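Local atomic coordinates of ileal bile acid-binding protein (Danio rerio, PDB entry 3ELX), a protein that binds bile acids such as cholate and, as a member of the fatty-acid binding protein family, probably carries them in the cytoplasm. Residues 47-55 and 63-71. Residues are numbered along the deposited sequence; the frame is centred on the assembly and turned at random.
Sequences NGDDFTWTQ and VTNKFIVGK. With EDO (1,2-ethanediol), chain B.
Phe51 and Phe67 meet on the inward face of an antiparallel beta hairpin, strands 50-57 and 61-68 of the fatty-acid binding protein beta barrel. CB of Phe51 sits over one face of the Phe67 ring, 3.8 Å from its centroid, in a CH-pi contact, with CZ of Phe67 3.5 Å from CB of Phe51. Further out, CG of Phe51 still lies near CE2 and CZ of Phe67, CD1 of Phe51 is nearest to CE2 of Phe67, at 3.5 Å, and CE1 of Phe51 has passed beyond the ring to meet CG2 of Val69. The ring planes are inclined by just 14°, yet the offset is large and little of one ring lies above the other. Phe67 reaches across because its CG lies between the backbone N and the carbonyl carbon (chi1 58°), which also brings CZ of Phe67 near CE3 of Trp53. Leu94 of strand 93-97 touches Phe51, Trp53 and Val69; it and Gln55 belong to different cholate sites, both without cholate here. Paired backbone bonds tie Phe51 to Phe67, Trp53 to Asn65 and Gln55 to Val63. Inside the barrel, 1,2-ethanediol, probably from the crystallisation liquor, lays C2 over one face of the Trp53 indole, while ND2 of Asn65, whose OD1 is held by the backbone N of Glu76, donates to O2 of the diol at 3.2 Å.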
loop_
_atom_site.group_PDB
_atom_site.type_symbol
_atom_site.label_atom_id
_atom_site.label_comp_id
_atom_site.label_asym_id
_atom_site.label_seq_id
_atom_site.Cartn_x
_atom_site.Cartn_y
_atom_site.Cartn_z
ATOM N N ASN A 47 -2.265 -16.637 -1.924
ATOM C CA ASN A 47 -2.794 -17.984 -1.981
ATOM C C ASN A 47 -4.248 -17.924 -1.519
ATOM O O ASN A 47 -4.559 -18.033 -0.332
ATOM C CB ASN A 47 -1.934 -18.936 -1.140
ATOM C CG ASN A 47 -0.499 -19.065 -1.669
ATOM O OD1 ASN A 47 -0.233 -18.891 -2.858
ATOM N ND2 ASN A 47 0.429 -19.365 -0.773
ATOM N N GLY A 48 -5.145 -17.705 -2.476
ATOM C CA GLY A 48 -6.551 -17.460 -2.161
ATOM C C GLY A 48 -6.713 -16.197 -1.333
ATOM O O GLY A 48 -6.300 -15.111 -1.751
ATOM N N ASP A 49 -7.311 -16.355 -0.157
ATOM C CA ASP A 49 -7.542 -15.239 0.765
ATOM C C ASP A 49 -6.299 -14.904 1.588
ATOM O O ASP A 49 -6.276 -13.900 2.304
ATOM C CB ASP A 49 -8.671 -15.574 1.735
ATOM C CG ASP A 49 -10.026 -15.667 1.056
ATOM O OD1 ASP A 49 -10.927 -16.303 1.637
ATOM O OD2 ASP A 49 -10.177 -15.100 -0.048
ATOM N N ASP A 50 -5.276 -15.751 1.480
ATOM C CA ASP A 50 -4.055 -15.620 2.274
ATOM C C ASP A 50 -2.999 -14.815 1.518
ATOM O O ASP A 50 -2.476 -15.269 0.493
ATOM C CB ASP A 50 -3.559 -17.035 2.607
ATOM C CG ASP A 50 -2.305 -17.052 3.462
ATOM O OD1 ASP A 50 -1.452 -16.155 3.325
ATOM O OD2 ASP A 50 -2.158 -18.024 4.245
ATOM N N PHE A 51 -2.680 -13.622 2.025
ATOM C CA PHE A 51 -1.699 -12.735 1.377
ATOM C C PHE A 51 -0.452 -12.539 2.220
ATOM O O PHE A 51 -0.535 -12.414 3.446
ATOM C CB PHE A 51 -2.275 -11.332 1.165
ATOM C CG PHE A 51 -3.282 -11.230 0.066
ATOM C CD1 PHE A 51 -4.594 -11.638 0.273
ATOM C CD2 PHE A 51 -2.929 -10.673 -1.167
ATOM C CE1 PHE A 51 -5.541 -11.529 -0.733
ATOM C CE2 PHE A 51 -3.881 -10.551 -2.186
ATOM C CZ PHE A 51 -5.182 -10.975 -1.970
ATOM N N THR A 52 0.696 -12.482 1.549
ATOM C CA THR A 52 1.933 -11.975 2.144
ATOM C C THR A 52 2.354 -10.811 1.262
ATOM O O THR A 52 2.620 -10.994 0.068
ATOM C CB THR A 52 3.047 -13.036 2.172
ATOM O OG1 THR A 52 2.588 -14.193 2.880
ATOM C CG2 THR A 52 4.309 -12.481 2.847
ATOM N N TRP A 53 2.415 -9.627 1.855
ATOM C CA TRP A 53 2.553 -8.393 1.089
ATOM C C TRP A 53 3.797 -7.673 1.581
ATOM O O TRP A 53 3.834 -7.214 2.713
ATOM C CB TRP A 53 1.311 -7.538 1.337
ATOM C CG TRP A 53 1.089 -6.467 0.325
ATOM C CD1 TRP A 53 1.846 -5.346 0.124
ATOM C CD2 TRP A 53 0.019 -6.411 -0.628
ATOM N NE1 TRP A 53 1.309 -4.592 -0.899
ATOM C CE2 TRP A 53 0.190 -5.227 -1.375
ATOM C CE3 TRP A 53 -1.075 -7.242 -0.912
ATOM C CZ2 TRP A 53 -0.693 -4.849 -2.389
ATOM C CZ3 TRP A 53 -1.947 -6.873 -1.934
ATOM C CH2 TRP A 53 -1.743 -5.687 -2.660
ATOM N N THR A 54 4.816 -7.596 0.728
ATOM C CA THR A 54 6.119 -7.061 1.130
ATOM C C THR A 54 6.456 -5.807 0.334
ATOM O O THR A 54 6.326 -5.787 -0.891
ATOM C CB THR A 54 7.215 -8.139 0.934
ATOM O OG1 THR A 54 6.872 -9.314 1.684
ATOM C CG2 THR A 54 8.567 -7.638 1.388
ATOM N N GLN A 55 6.867 -4.755 1.036
ATOM C CA GLN A 55 7.244 -3.501 0.386
ATOM C C GLN A 55 8.673 -3.157 0.752
ATOM O O GLN A 55 9.056 -3.182 1.929
ATOM C CB GLN A 55 6.318 -2.342 0.794
ATOM C CG GLN A 55 4.858 -2.580 0.447
ATOM C CD GLN A 55 3.954 -1.525 1.050
ATOM O OE1 GLN A 55 4.093 -1.171 2.218
ATOM N NE2 GLN A 55 3.019 -1.025 0.260
ATOM N N VAL A 63 8.804 -3.828 4.733
ATOM C CA VAL A 63 7.554 -3.897 5.488
ATOM C C VAL A 63 6.801 -5.092 4.947
ATOM O O VAL A 63 6.498 -5.126 3.770
ATOM C CB VAL A 63 6.715 -2.617 5.318
ATOM C CG1 VAL A 63 5.371 -2.734 6.060
ATOM C CG2 VAL A 63 7.482 -1.409 5.816
ATOM N N THR A 64 6.518 -6.065 5.810
ATOM C CA THR A 64 5.759 -7.245 5.409
ATOM C C THR A 64 4.489 -7.369 6.232
ATOM O O THR A 64 4.526 -7.349 7.468
ATOM C CB THR A 64 6.596 -8.528 5.567
ATOM O OG1 THR A 64 7.774 -8.411 4.771
ATOM C CG2 THR A 64 5.826 -9.752 5.094
ATOM N N ASN A 65 3.370 -7.485 5.532
ATOM C CA ASN A 65 2.090 -7.756 6.168
ATOM C C ASN A 65 1.551 -9.072 5.677
ATOM O O ASN A 65 1.494 -9.315 4.474
ATOM C CB ASN A 65 1.092 -6.635 5.905
ATOM C CG ASN A 65 1.240 -5.502 6.894
ATOM O OD1 ASN A 65 1.279 -5.738 8.099
ATOM N ND2 ASN A 65 1.351 -4.281 6.397
ATOM N N LYS A 66 1.194 -9.926 6.631
ATOM C CA LYS A 66 0.554 -11.202 6.346
ATOM C C LYS A 66 -0.860 -11.131 6.891
ATOM O O LYS A 66 -1.078 -10.866 8.088
ATOM C CB LYS A 66 1.318 -12.360 6.989
ATOM C CG LYS A 66 2.690 -12.560 6.390
ATOM C CD LYS A 66 3.542 -13.491 7.237
ATOM C CE LYS A 66 3.569 -14.909 6.685
ATOM N NZ LYS A 66 2.230 -15.557 6.669
ATOM N N PHE A 67 -1.823 -11.318 5.996
ATOM C CA PHE A 67 -3.222 -11.251 6.393
ATOM C C PHE A 67 -4.061 -12.247 5.625
ATOM O O PHE A 67 -3.692 -12.655 4.521
ATOM C CB PHE A 67 -3.782 -9.830 6.234
ATOM C CG PHE A 67 -3.686 -9.277 4.836
ATOM C CD1 PHE A 67 -2.583 -8.508 4.450
ATOM C CD2 PHE A 67 -4.708 -9.501 3.902
ATOM C CE1 PHE A 67 -2.490 -7.978 3.142
ATOM C CE2 PHE A 67 -4.630 -8.968 2.604
ATOM C CZ PHE A 67 -3.526 -8.213 2.221
ATOM N N ILE A 68 -5.171 -12.657 6.229
ATOM C CA ILE A 68 -6.168 -13.476 5.536
ATOM C C ILE A 68 -7.426 -12.635 5.427
ATOM O O ILE A 68 -7.947 -12.149 6.438
ATOM C CB ILE A 68 -6.452 -14.802 6.289
ATOM C CG1 ILE A 68 -5.164 -15.635 6.347
ATOM C CG2 ILE A 68 -7.593 -15.571 5.610
ATOM C CD1 ILE A 68 -5.221 -16.797 7.315
ATOM N N VAL A 69 -7.902 -12.441 4.204
ATOM C CA VAL A 69 -9.109 -11.632 4.005
ATOM C C VAL A 69 -10.248 -12.188 4.863
ATOM O O VAL A 69 -10.486 -13.396 4.887
ATOM C CB VAL A 69 -9.516 -11.579 2.525
ATOM C CG1 VAL A 69 -10.799 -10.755 2.330
ATOM C CG2 VAL A 69 -8.379 -10.994 1.696
ATOM N N GLY A 70 -10.936 -11.298 5.581
ATOM C CA GLY A 70 -12.073 -11.698 6.422
ATOM C C GLY A 70 -11.736 -12.213 7.811
ATOM O O GLY A 70 -12.640 -12.489 8.608
ATOM N N LYS A 71 -10.448 -12.341 8.112
ATOM C CA LYS A 71 -10.009 -12.846 9.402
ATOM C C LYS A 71 -9.111 -11.855 10.116
ATOM O O LYS A 71 -8.254 -11.239 9.487
ATOM C CB LYS A 71 -9.265 -14.170 9.219
ATOM C CG LYS A 71 -10.163 -15.377 9.257
ATOM C CD LYS A 71 -10.625 -15.818 7.883
ATOM C CE LYS A 71 -10.979 -17.302 7.902
ATOM N NZ LYS A 71 -11.920 -17.671 8.995
HETATM C C1 EDO B . -0.406 -2.589 1.460
HETATM O O1 EDO B . -0.915 -1.545 1.850
HETATM C C2 EDO B . -0.377 -3.810 2.347
HETATM O O2 EDO B . 0.650 -3.662 3.339
HETATM O O HOH W 1 -11.198 -15.868 4.117
HETATM O O HOH W 2 -0.503 -14.563 5.173
#